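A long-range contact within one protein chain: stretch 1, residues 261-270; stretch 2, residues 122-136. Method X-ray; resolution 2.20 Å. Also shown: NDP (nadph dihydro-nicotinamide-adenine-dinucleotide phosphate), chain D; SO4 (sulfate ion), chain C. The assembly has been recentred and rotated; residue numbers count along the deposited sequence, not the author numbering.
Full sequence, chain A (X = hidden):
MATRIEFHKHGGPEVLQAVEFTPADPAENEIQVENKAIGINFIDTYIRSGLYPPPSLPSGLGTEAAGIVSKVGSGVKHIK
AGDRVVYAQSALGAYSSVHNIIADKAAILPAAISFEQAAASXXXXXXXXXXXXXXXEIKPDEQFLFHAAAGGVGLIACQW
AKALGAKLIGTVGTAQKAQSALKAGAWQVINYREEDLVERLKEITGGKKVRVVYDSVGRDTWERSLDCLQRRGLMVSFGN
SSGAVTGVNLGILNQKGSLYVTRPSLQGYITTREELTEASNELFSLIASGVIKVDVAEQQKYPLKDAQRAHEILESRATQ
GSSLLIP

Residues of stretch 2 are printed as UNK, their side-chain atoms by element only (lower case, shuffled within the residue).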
ATOM      1  N   VAL A 261      -0.986  -0.422  -1.958  1.00 18.64           N
ATOM      2  CA  VAL A 261      -2.383  -0.350  -1.585  1.00 18.27           C
ATOM      3  C   VAL A 261      -2.492   0.445  -0.275  1.00 17.89           C
ATOM      4  O   VAL A 261      -1.587   0.413   0.577  1.00 15.50           O
ATOM      5  CB  VAL A 261      -3.073  -1.739  -1.546  1.00 19.30           C
ATOM      6  CG1 VAL A 261      -2.343  -2.656  -0.651  1.00 24.49           C
ATOM      7  CG2 VAL A 261      -4.529  -1.601  -1.048  1.00 20.26           C
ATOM      8  N   THR A 262      -3.561   1.225  -0.151  1.00 17.49           N
ATOM      9  CA  THR A 262      -3.775   2.016   1.042  1.00 17.42           C
ATOM     10  C   THR A 262      -5.253   1.945   1.280  1.00 18.41           C
ATOM     11  O   THR A 262      -6.008   1.673   0.341  1.00 17.11           O
ATOM     12  CB  THR A 262      -3.320   3.477   0.885  1.00 18.78           C
ATOM     13  OG1 THR A 262      -3.533   4.181   2.125  1.00 18.76           O
ATOM     14  CG2 THR A 262      -4.094   4.184  -0.261  1.00 20.27           C
ATOM     15  N   ARG A 263      -5.647   1.981   2.558  1.00 18.42           N
ATOM     16  CA  ARG A 263      -7.061   1.928   2.920  1.00 18.78           C
ATOM     17  C   ARG A 263      -7.272   3.150   3.822  1.00 19.80           C
ATOM     18  O   ARG A 263      -7.167   3.063   5.040  1.00 19.98           O
ATOM     19  CB  ARG A 263      -7.385   0.625   3.638  1.00 16.53           C
ATOM     20  CG  ARG A 263      -8.844   0.202   3.504  1.00 15.57           C
ATOM     21  CD  ARG A 263      -9.843   1.332   3.893  1.00 17.70           C
ATOM     22  NE  ARG A 263     -11.238   0.920   3.703  1.00 17.13           N
ATOM     23  CZ  ARG A 263     -12.287   1.715   3.899  1.00 15.90           C
ATOM     24  NH1 ARG A 263     -12.121   2.982   4.279  1.00 16.16           N
ATOM     25  NH2 ARG A 263     -13.510   1.220   3.764  1.00 15.98           N
ATOM     26  N   PRO A 264      -7.575   4.312   3.217  1.00 19.76           N
ATOM     27  CA  PRO A 264      -7.781   5.566   3.953  1.00 19.60           C
ATOM     28  C   PRO A 264      -9.194   5.831   4.492  1.00 19.54           C
ATOM     29  O   PRO A 264     -10.182   5.201   4.086  1.00 17.79           O
ATOM     30  CB  PRO A 264      -7.397   6.616   2.906  1.00 17.67           C
ATOM     31  CG  PRO A 264      -8.042   6.035   1.666  1.00 18.03           C
ATOM     32  CD  PRO A 264      -7.752   4.531   1.758  1.00 18.87           C
ATOM     33  N   SER A 265      -9.260   6.782   5.419  1.00 20.23           N
ATOM     34  CA  SER A 265     -10.515   7.215   5.998  1.00 21.03           C
ATOM     35  C   SER A 265     -10.346   8.724   6.165  1.00 21.40           C
ATOM     36  O   SER A 265      -9.226   9.251   6.109  1.00 19.75           O
ATOM     37  CB  SER A 265     -10.806   6.518   7.340  1.00 19.37           C
ATOM     38  OG  SER A 265      -9.986   7.055   8.355  1.00 22.62           O
ATOM     39  N   LEU A 266     -11.468   9.419   6.297  1.00 23.71           N
ATOM     40  CA  LEU A 266     -11.476  10.863   6.487  1.00 24.92           C
ATOM     41  C   LEU A 266     -10.665  11.281   7.714  1.00 27.39           C
ATOM     42  O   LEU A 266      -9.972  12.329   7.679  1.00 30.28           O
ATOM     43  CB  LEU A 266     -12.913  11.344   6.676  1.00 25.25           C
ATOM     44  CG  LEU A 266     -13.424  12.460   5.771  1.00 27.06           C
ATOM     45  CD1 LEU A 266     -14.514  13.212   6.507  1.00 28.45           C
ATOM     46  CD2 LEU A 266     -12.331  13.413   5.396  1.00 27.43           C
ATOM     47  N   GLN A 267     -10.780  10.506   8.801  1.00 27.67           N
ATOM     48  CA  GLN A 267     -10.049  10.803  10.030  1.00 30.08           C
ATOM     49  C   GLN A 267      -8.545  10.786   9.819  1.00 29.13           C
ATOM     50  O   GLN A 267      -7.832  11.471  10.543  1.00 30.58           O
ATOM     51  CB  GLN A 267     -10.333   9.792  11.125  1.00 34.22           C
ATOM     52  CG  GLN A 267     -11.756   9.502  11.348  1.00 41.71           C
ATOM     53  CD  GLN A 267     -12.251   8.441  10.399  1.00 47.74           C
ATOM     54  OE1 GLN A 267     -13.075   8.728   9.494  1.00 51.04           O
ATOM     55  NE2 GLN A 267     -11.754   7.197  10.576  1.00 49.03           N
ATOM     56  N   GLY A 268      -8.046   9.950   8.908  1.00 26.45           N
ATOM     57  CA  GLY A 268      -6.618   9.913   8.678  1.00 24.79           C
ATOM     58  C   GLY A 268      -6.067  11.129   7.938  1.00 24.46           C
ATOM     59  O   GLY A 268      -4.851  11.363   7.951  1.00 23.54           O
ATOM     60  N   TYR A 269      -6.943  11.917   7.315  1.00 23.93           N
ATOM     61  CA  TYR A 269      -6.512  13.063   6.506  1.00 24.67           C
ATOM     62  C   TYR A 269      -6.976  14.446   6.967  1.00 26.26           C
ATOM     63  O   TYR A 269      -6.266  15.431   6.760  1.00 27.20           O
ATOM     64  CB  TYR A 269      -6.949  12.849   5.054  1.00 23.41           C
ATOM     65  CG  TYR A 269      -6.087  11.875   4.271  1.00 22.10           C
ATOM     66  CD1 TYR A 269      -6.267  10.472   4.383  1.00 19.78           C
ATOM     67  CD2 TYR A 269      -5.094  12.349   3.428  1.00 20.93           C
ATOM     68  CE1 TYR A 269      -5.463   9.588   3.669  1.00 18.52           C
ATOM     69  CE2 TYR A 269      -4.282  11.469   2.700  1.00 20.44           C
ATOM     70  CZ  TYR A 269      -4.465  10.110   2.828  1.00 19.54           C
ATOM     71  OH  TYR A 269      -3.596   9.314   2.152  1.00 17.68           O
ATOM     72  N   ILE A 270      -8.189  14.533   7.506  1.00 27.58           N
ATOM     73  CA  ILE A 270      -8.733  15.799   8.002  1.00 29.62           C
ATOM     74  C   ILE A 270      -8.714  15.661   9.545  1.00 31.08           C
ATOM     75  O   ILE A 270      -9.658  15.186  10.161  1.00 31.43           O
ATOM     76  CB  ILE A 270     -10.188  16.040   7.472  1.00 29.52           C
ATOM     77  CG1 ILE A 270     -10.223  15.992   5.926  1.00 28.26           C
ATOM     78  CG2 ILE A 270     -10.714  17.403   7.991  1.00 30.83           C
ATOM     79  CD1 ILE A 270      -9.295  16.923   5.235  1.00 25.36           C
ATOM     80  N   UNK A 122     -20.720  17.846   2.000  1.00 18.27           N
ATOM     81  CA  UNK A 122     -19.577  18.129   2.879  1.00 18.80           C
ATOM     82  C   UNK A 122     -18.644  16.916   3.169  1.00 18.86           C
ATOM     83  O   UNK A 122     -17.455  16.950   2.861  1.00 19.51           O
ATOM     84  c   UNK A 122     -18.568  19.230   6.191  1.00 18.02           C
ATOM     85  c   UNK A 122     -18.191  20.572   4.231  1.00 17.67           C
ATOM     86  c   UNK A 122     -17.133  21.226   4.877  1.00 17.71           C
ATOM     87  c   UNK A 122     -16.799  20.877   6.186  1.00 18.74           C
ATOM     88  c   UNK A 122     -17.513  19.881   6.842  1.00 17.18           C
ATOM     89  c   UNK A 122     -20.034  18.838   4.166  1.00 18.07           C
ATOM     90  c   UNK A 122     -18.916  19.569   4.881  1.00 18.56           C
ATOM     91  N   UNK A 123     -19.186  15.843   3.736  1.00 19.68           N
ATOM     92  CA  UNK A 123     -18.383  14.653   4.015  1.00 18.66           C
ATOM     93  C   UNK A 123     -17.843  14.064   2.700  1.00 18.69           C
ATOM     94  O   UNK A 123     -16.668  13.786   2.578  1.00 18.14           O
ATOM     95  c   UNK A 123     -18.459  12.420   5.389  1.00 15.95           C
ATOM     96  c   UNK A 123     -19.232  13.587   4.744  1.00 16.30           C
ATOM     97  c   UNK A 123     -19.220  11.833   6.607  1.00 17.25           C
ATOM     98  c   UNK A 123     -18.226  11.344   4.354  1.00 15.27           C
ATOM     99  N   UNK A 124     -18.714  13.882   1.708  1.00 19.27           N
ATOM    100  CA  UNK A 124     -18.295  13.316   0.439  1.00 18.41           C
ATOM    101  C   UNK A 124     -17.298  14.228  -0.331  1.00 18.97           C
ATOM    102  O   UNK A 124     -16.344  13.728  -0.971  1.00 19.46           O
ATOM    103  c   UNK A 124     -21.858  12.021  -0.504  1.00 19.90           C
ATOM    104  n   UNK A 124     -23.381  12.024   1.639  1.00 22.79           N
ATOM    105  c   UNK A 124     -19.531  13.018  -0.400  1.00 19.04           C
ATOM    106  c   UNK A 124     -20.465  11.960   0.187  1.00 20.13           C
ATOM    107  c   UNK A 124     -22.988  11.346   0.313  1.00 21.18           C
ATOM    108  N   UNK A 125     -17.458  15.549  -0.232  1.00 18.82           N
ATOM    109  CA  UNK A 125     -16.557  16.451  -0.951  1.00 18.88           C
ATOM    110  C   UNK A 125     -15.177  16.490  -0.317  1.00 20.56           C
ATOM    111  O   UNK A 125     -14.144  16.613  -1.009  1.00 20.03           O
ATOM    112  N   UNK A 126     -15.139  16.445   1.017  1.00 20.03           N
ATOM    113  CA  UNK A 126     -13.850  16.421   1.736  1.00 19.08           C
ATOM    114  C   UNK A 126     -13.132  15.111   1.353  1.00 18.79           C
ATOM    115  O   UNK A 126     -11.883  15.060   1.230  1.00 19.63           O
ATOM    116  c   UNK A 126     -13.752  18.979   3.574  1.00 18.45           C
ATOM    117  c   UNK A 126     -14.105  16.478   3.244  1.00 19.21           C
ATOM    118  c   UNK A 126     -14.687  17.799   3.794  1.00 20.19           C
ATOM    119  c   UNK A 126     -14.863  17.637   5.273  1.00 22.06           C
ATOM    120  N   UNK A 127     -13.912  14.042   1.190  1.00 15.86           N
ATOM    121  CA  UNK A 127     -13.351  12.773   0.764  1.00 17.28           C
ATOM    122  C   UNK A 127     -12.761  12.901  -0.662  1.00 18.26           C
ATOM    123  O   UNK A 127     -11.612  12.526  -0.919  1.00 16.92           O
ATOM    124  o   UNK A 127     -15.005  11.634   2.033  1.00 22.08           O
ATOM    125  c   UNK A 127     -13.847  10.359   0.363  1.00 15.04           C
ATOM    126  c   UNK A 127     -14.426  11.712   0.734  1.00 16.61           C
ATOM    127  N   UNK A 128     -13.519  13.511  -1.576  1.00 19.01           N
ATOM    128  CA  UNK A 128     -13.014  13.638  -2.939  1.00 18.77           C
ATOM    129  C   UNK A 128     -11.770  14.502  -2.929  1.00 18.58           C
ATOM    130  O   UNK A 128     -10.789  14.209  -3.615  1.00 18.21           O
ATOM    131  c   UNK A 128     -13.450  14.641  -5.223  1.00 17.77           C
ATOM    132  c   UNK A 128     -15.109  13.079  -4.181  1.00 16.33           C
ATOM    133  c   UNK A 128     -14.091  14.171  -3.919  1.00 18.25           C
ATOM    134  N   UNK A 129     -11.780  15.538  -2.107  1.00 18.15           N
ATOM    135  CA  UNK A 129     -10.625  16.396  -2.048  1.00 17.74           C
ATOM    136  C   UNK A 129      -9.352  15.649  -1.599  1.00 18.00           C
ATOM    137  O   UNK A 129      -8.310  15.745  -2.279  1.00 17.51           O
ATOM    138  c   UNK A 129      -9.667  18.449  -0.859  1.00 21.11           C
ATOM    139  c   UNK A 129      -8.975  18.342   0.359  1.00 24.50           C
ATOM    140  c   UNK A 129     -10.895  17.599  -1.129  1.00 19.14           C
ATOM    141  o   UNK A 129      -6.430  20.873  -0.049  1.00 32.03           O
ATOM    142  c   UNK A 129      -8.095  20.120  -1.566  1.00 23.39           C
ATOM    143  c   UNK A 129      -7.443  20.009  -0.344  1.00 26.88           C
ATOM    144  c   UNK A 129      -7.856  19.122   0.623  1.00 25.48           C
ATOM    145  c   UNK A 129      -9.193  19.350  -1.807  1.00 21.90           C
ATOM    146  N   UNK A 130      -9.379  14.934  -0.465  1.00 15.78           N
ATOM    147  CA  UNK A 130      -8.117  14.294  -0.055  1.00 16.60           C
ATOM    148  C   UNK A 130      -7.745  13.158  -1.007  1.00 16.37           C
ATOM    149  O   UNK A 130      -6.576  12.958  -1.329  1.00 17.87           O
ATOM    150  c   UNK A 130      -8.715  12.500   1.712  1.00 14.90           C
ATOM    151  c   UNK A 130      -8.064  11.316   1.365  1.00 14.29           C
ATOM    152  o   UNK A 130     -10.493   8.778   2.663  1.00 18.68           O
ATOM    153  c   UNK A 130      -9.880   9.998   2.328  1.00 15.55           C
ATOM    154  c   UNK A 130      -8.652  10.050   1.679  1.00 16.15           C
ATOM    155  c   UNK A 130      -8.096  13.856   1.431  1.00 15.54           C
ATOM    156  c   UNK A 130      -9.943  12.405   2.362  1.00 13.71           C
ATOM    157  c   UNK A 130     -10.520  11.176   2.662  1.00 14.54           C
ATOM    158  N   UNK A 131      -8.736  12.425  -1.484  1.00 17.83           N
ATOM    159  CA  UNK A 131      -8.458  11.363  -2.439  1.00 18.40           C
ATOM    160  C   UNK A 131      -7.703  11.804  -3.720  1.00 18.80           C
ATOM    161  O   UNK A 131      -6.705  11.199  -4.079  1.00 19.68           O
ATOM    162  c   UNK A 131     -11.702   9.200  -2.524  1.00 13.34           C
ATOM    163  c   UNK A 131      -9.760  10.704  -2.853  1.00 17.27           C
ATOM    164  c   UNK A 131      -9.474   8.592  -1.553  1.00 14.92           C
ATOM    165  c   UNK A 131     -10.424   9.733  -1.881  1.00 17.20           C
ATOM    166  N   UNK A 132      -8.141  12.888  -4.363  1.00 19.51           N
ATOM    167  CA  UNK A 132      -7.563  13.366  -5.636  1.00 19.84           C
ATOM    168  C   UNK A 132      -6.398  14.332  -5.518  1.00 21.42           C
ATOM    169  O   UNK A 132      -5.683  14.607  -6.515  1.00 20.94           O
ATOM    170  c   UNK A 132      -9.907  13.213  -6.781  1.00 20.89           C
ATOM    171  c   UNK A 132      -8.656  14.041  -6.469  1.00 19.11           C
ATOM    172  c   UNK A 132     -10.783  13.932  -7.801  1.00 21.97           C
ATOM    173  c   UNK A 132      -9.499  11.889  -7.349  1.00 20.15           C
ATOM    174  N   UNK A 133      -6.257  14.909  -4.325  1.00 21.02           N
ATOM    175  CA  UNK A 133      -5.212  15.867  -4.081  1.00 21.63           C
ATOM    176  C   UNK A 133      -4.167  15.410  -3.065  1.00 22.94           C
ATOM    177  O   UNK A 133      -3.043  15.858  -3.141  1.00 24.42           O
ATOM    178  c   UNK A 133      -7.087  17.663  -4.431  1.00 25.48           C
ATOM    179  c   UNK A 133      -5.076  17.814  -7.442  1.00 32.29           C
ATOM    180  n   UNK A 133      -4.460  19.002  -7.414  1.00 31.70           N
ATOM    181  n   UNK A 133      -4.609  16.821  -8.196  1.00 29.01           N
ATOM    182  c   UNK A 133      -5.829  17.186  -3.612  1.00 22.83           C
ATOM    183  c   UNK A 133      -6.677  18.451  -5.658  1.00 27.61           C
ATOM    184  n   UNK A 133      -6.111  17.554  -6.640  1.00 32.52           N
ATOM    185  N   UNK A 134      -4.492  14.505  -2.149  1.00 22.79           N
ATOM    186  CA  UNK A 134      -3.515  14.106  -1.133  1.00 23.47           C
ATOM    187  C   UNK A 134      -3.058  12.658  -1.199  1.00 22.57           C
ATOM    188  O   UNK A 134      -1.870  12.379  -1.149  1.00 23.31           O
ATOM    189  c   UNK A 134      -4.072  14.347   0.276  1.00 25.63           C
ATOM    190  c   UNK A 134      -4.639  15.725   0.553  1.00 27.56           C
ATOM    191  c   UNK A 134      -3.980  18.062   1.143  1.00 35.59           C
ATOM    192  c   UNK A 134      -3.614  16.794   0.342  1.00 31.45           C
ATOM    193  n   UNK A 134      -3.236  19.265   0.621  1.00 38.32           N
ATOM    194  N   UNK A 135      -3.996  11.727  -1.234  1.00 21.86           N
ATOM    195  CA  UNK A 135      -3.646  10.307  -1.274  1.00 21.60           C
ATOM    196  C   UNK A 135      -2.756  10.007  -2.485  1.00 22.62           C
ATOM    197  O   UNK A 135      -1.804   9.206  -2.430  1.00 22.60           O
ATOM    198  c   UNK A 135      -4.594   7.977  -1.371  1.00 18.99           C
ATOM    199  c   UNK A 135      -4.915   9.467  -1.299  1.00 19.59           C
ATOM    200  o   UNK A 135      -5.696   9.782  -0.142  1.00 17.31           O
ATOM    201  N   UNK A 136      -3.092  10.657  -3.584  1.00 23.00           N
ATOM    202  CA  UNK A 136      -2.360  10.544  -4.832  1.00 23.90           C
ATOM    203  C   UNK A 136      -2.743  11.840  -5.564  1.00 25.08           C
ATOM    204  O   UNK A 136      -3.916  12.216  -5.567  1.00 25.73           O
ATOM    205  c   UNK A 136      -1.224   9.018  -9.536  1.00 24.79           C
ATOM    206  o   UNK A 136      -0.690   8.900 -10.787  1.00 25.74           O
ATOM    207  c   UNK A 136      -2.245   9.226  -6.975  1.00 23.38           C
ATOM    208  c   UNK A 136      -0.605   8.363  -8.481  1.00 25.32           C
ATOM    209  c   UNK A 136      -2.348   9.777  -9.325  1.00 22.89           C
ATOM    210  c   UNK A 136      -2.826   9.315  -5.592  1.00 22.87           C
ATOM    211  c   UNK A 136      -1.117   8.477  -7.215  1.00 24.62           C
ATOM    212  c   UNK A 136      -2.851   9.875  -8.054  1.00 22.92           C
TER
HETATM  213  PA  NDP D 350     -23.065   5.720  -2.923  1.00 20.74           P
HETATM  214  O1A NDP D 350     -24.122   6.759  -3.029  1.00 20.09           O
HETATM  215  O2A NDP D 350     -21.914   5.780  -3.862  1.00 21.04           O
HETATM  216  O5B NDP D 350     -23.687   4.300  -2.910  1.00 17.48           O
HETATM  217  C5B NDP D 350     -22.930   3.127  -3.054  1.00 19.51           C
HETATM  218  C4B NDP D 350     -22.911   2.742  -4.503  1.00 21.72           C
HETATM  219  O4B NDP D 350     -21.910   1.734  -4.526  1.00 23.60           O
HETATM  220  C3B NDP D 350     -24.170   2.075  -5.073  1.00 23.09           C
HETATM  221  O3B NDP D 350     -25.109   3.096  -5.505  1.00 20.88           O
HETATM  222  C2B NDP D 350     -23.594   1.113  -6.102  1.00 22.16           C
HETATM  223  O2B NDP D 350     -23.567   1.774  -7.360  1.00 23.51           O
HETATM  224  C1B NDP D 350     -22.136   0.783  -5.556  1.00 22.07           C
HETATM  225  N9A NDP D 350     -22.188  -0.645  -5.203  1.00 22.32           N
HETATM  226  C8A NDP D 350     -21.526  -1.651  -5.776  1.00 21.15           C
HETATM  227  N7A NDP D 350     -21.876  -2.809  -5.203  1.00 20.68           N
HETATM  228  C5A NDP D 350     -22.753  -2.474  -4.284  1.00 21.42           C
HETATM  229  C6A NDP D 350     -23.418  -3.365  -3.451  1.00 21.51           C
HETATM  230  N6A NDP D 350     -23.225  -4.678  -3.493  1.00 20.06           N
HETATM  231  N1A NDP D 350     -24.287  -2.819  -2.599  1.00 21.55           N
HETATM  232  C2A NDP D 350     -24.520  -1.479  -2.534  1.00 23.54           C
HETATM  233  N3A NDP D 350     -23.878  -0.633  -3.344  1.00 23.95           N
HETATM  234  C4A NDP D 350     -22.983  -1.130  -4.246  1.00 22.23           C
HETATM  235  O3  NDP D 350     -22.484   5.967  -1.463  1.00 20.67           O
HETATM  236  PN  NDP D 350     -21.617   7.088  -0.764  1.00 21.45           P
HETATM  237  O1N NDP D 350     -21.291   8.224  -1.700  1.00 21.22           O
HETATM  238  O2N NDP D 350     -22.235   7.400   0.580  1.00 20.88           O
HETATM  239  O5D NDP D 350     -20.254   6.206  -0.490  1.00 22.09           O
HETATM  240  C5D NDP D 350     -19.495   5.548  -1.494  1.00 20.51           C
HETATM  241  C4D NDP D 350     -18.451   4.669  -0.890  1.00 22.98           C
HETATM  242  O4D NDP D 350     -17.402   5.468  -0.298  1.00 22.60           O
HETATM  243  C3D NDP D 350     -18.981   3.762   0.215  1.00 23.60           C
HETATM  244  O3D NDP D 350     -18.393   2.462   0.104  1.00 22.73           O
HETATM  245  C2D NDP D 350     -18.497   4.502   1.481  1.00 22.12           C
HETATM  246  O2D NDP D 350     -18.408   3.638   2.587  1.00 23.76           O
HETATM  247  C1D NDP D 350     -17.140   5.008   1.088  1.00 22.21           C
HETATM  248  N1N NDP D 350     -16.581   6.251   1.685  1.00 19.20           N
HETATM  249  C2N NDP D 350     -15.293   6.250   2.159  1.00 14.72           C
HETATM  250  C3N NDP D 350     -14.790   7.421   2.700  1.00 18.38           C
HETATM  251  C7N NDP D 350     -13.355   7.487   3.207  1.00 18.85           C
HETATM  252  O7N NDP D 350     -12.885   8.530   3.646  1.00 18.10           O
HETATM  253  N7N NDP D 350     -12.689   6.354   3.123  1.00 19.60           N
HETATM  254  C4N NDP D 350     -15.546   8.579   2.764  1.00 18.79           C
HETATM  255  C5N NDP D 350     -16.858   8.562   2.272  1.00 19.64           C
HETATM  256  C6N NDP D 350     -17.363   7.386   1.743  1.00 19.02           C
HETATM  257  P2B NDP D 350     -23.671   0.916  -8.783  1.00 24.17           P
HETATM  258  O1X NDP D 350     -23.340   1.904  -9.832  1.00 24.60           O
HETATM  259  O2X NDP D 350     -22.677  -0.160  -8.670  1.00 26.23           O
HETATM  260  O3X NDP D 350     -25.064   0.430  -8.786  1.00 25.09           O
HETATM  261  S   SO4 C 328     -15.786   4.205   4.972  1.00 31.69           S
HETATM  262  O1  SO4 C 328     -16.017   2.860   4.933  1.00 34.70           O
HETATM  263  O2  SO4 C 328     -17.012   4.936   4.602  1.00 33.15           O
HETATM  264  O3  SO4 C 328     -14.545   4.509   4.366  1.00 34.58           O
HETATM  265  O4  SO4 C 328     -15.450   4.773   6.148  1.00 36.86           O

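Position 122 carries one carbon and then a six-carbon ring with no heteroatom, out of reach of stretch 1: Phe122. Position 123 has four carbons forked at the second, and its fork carbon lies 4.2 Å from Leu266 CD1. That fork makes it Leu123; chi1 and chi2 are both t. At 124, four carbons in a row end in nitrogen, the CA-to-CB bond points away from stretch 1 and no atom makes contact: Lys124. Position 125 has no side chain, hence Gly125.

Position 126 again shows four carbons forked at the second; its CB lies 4.1 Å from Leu266 CD2, and the residue is Leu126. At 127 one carbon carries an oxygen and a carbon. That oxygen sits 4.1 Å from Leu266 CG, and the pattern is Thr127, whose OG1 donates to Leu123 O at 2.8 Å, the polar atom thus satisfied within its own helix. Position 128, one carbon bearing two carbons, is out of reach: Val128. Position 129 has one carbon, then a six-carbon ring bearing an oxygen; it stays beyond close contact and is Tyr129.

The same atoms recur at 130, but here the ring lies over a face of Tyr269, one ring carbon 3.6 Å from Tyr269 CG. This is Tyr130. Position 131, four carbons forked at the second, points away at its CB, yet one branch end comes to 4.4 Å from Pro264 CG: Leu131. The same fork at 132, turned out of reach, gives Leu132. At 133, three carbons, a nitrogen and a carbon with two more nitrogens make Arg133, also out of reach.

Position 134 is four carbons ending in nitrogen; its CB is 3.8 Å from Tyr269 CE2 while its end leads away, as fits Lys134. At 135 one carbon carries an oxygen and a carbon, the oxygen 3.1 Å from Tyr269 OH and the carbon 4.0 Å from Thr262 CG2: Thr135. Position 136, a ring of six carbons bearing oxygen, makes no contact: Tyr136.

The contact works by shape, with no clear hydrogen bond between the stretches. Leu266 is a knob in a hole lined by Leu123, Leu126, Thr127 and Tyr130, successive turns of one helix. Beside it, the Tyr269 and Tyr130 rings form an offset stack, centroids 4.3 Å apart and planes at 13°. The ligand adds a polar link: Tyr130 OH donates to NDP O7N at 2.6 Å, while NDP N7N donates to Pro264 O at 2.9 Å, so the carboxamide bridges both stretches. The rule is mostly apolar packing between the stretches, with Tyr130 OH and Pro264 O held by the cofactor's carboxamide and Thr127 OG1 satisfied inside its own helix.

Stretch 2 122-136: FLKGLTVYYLLRKTY
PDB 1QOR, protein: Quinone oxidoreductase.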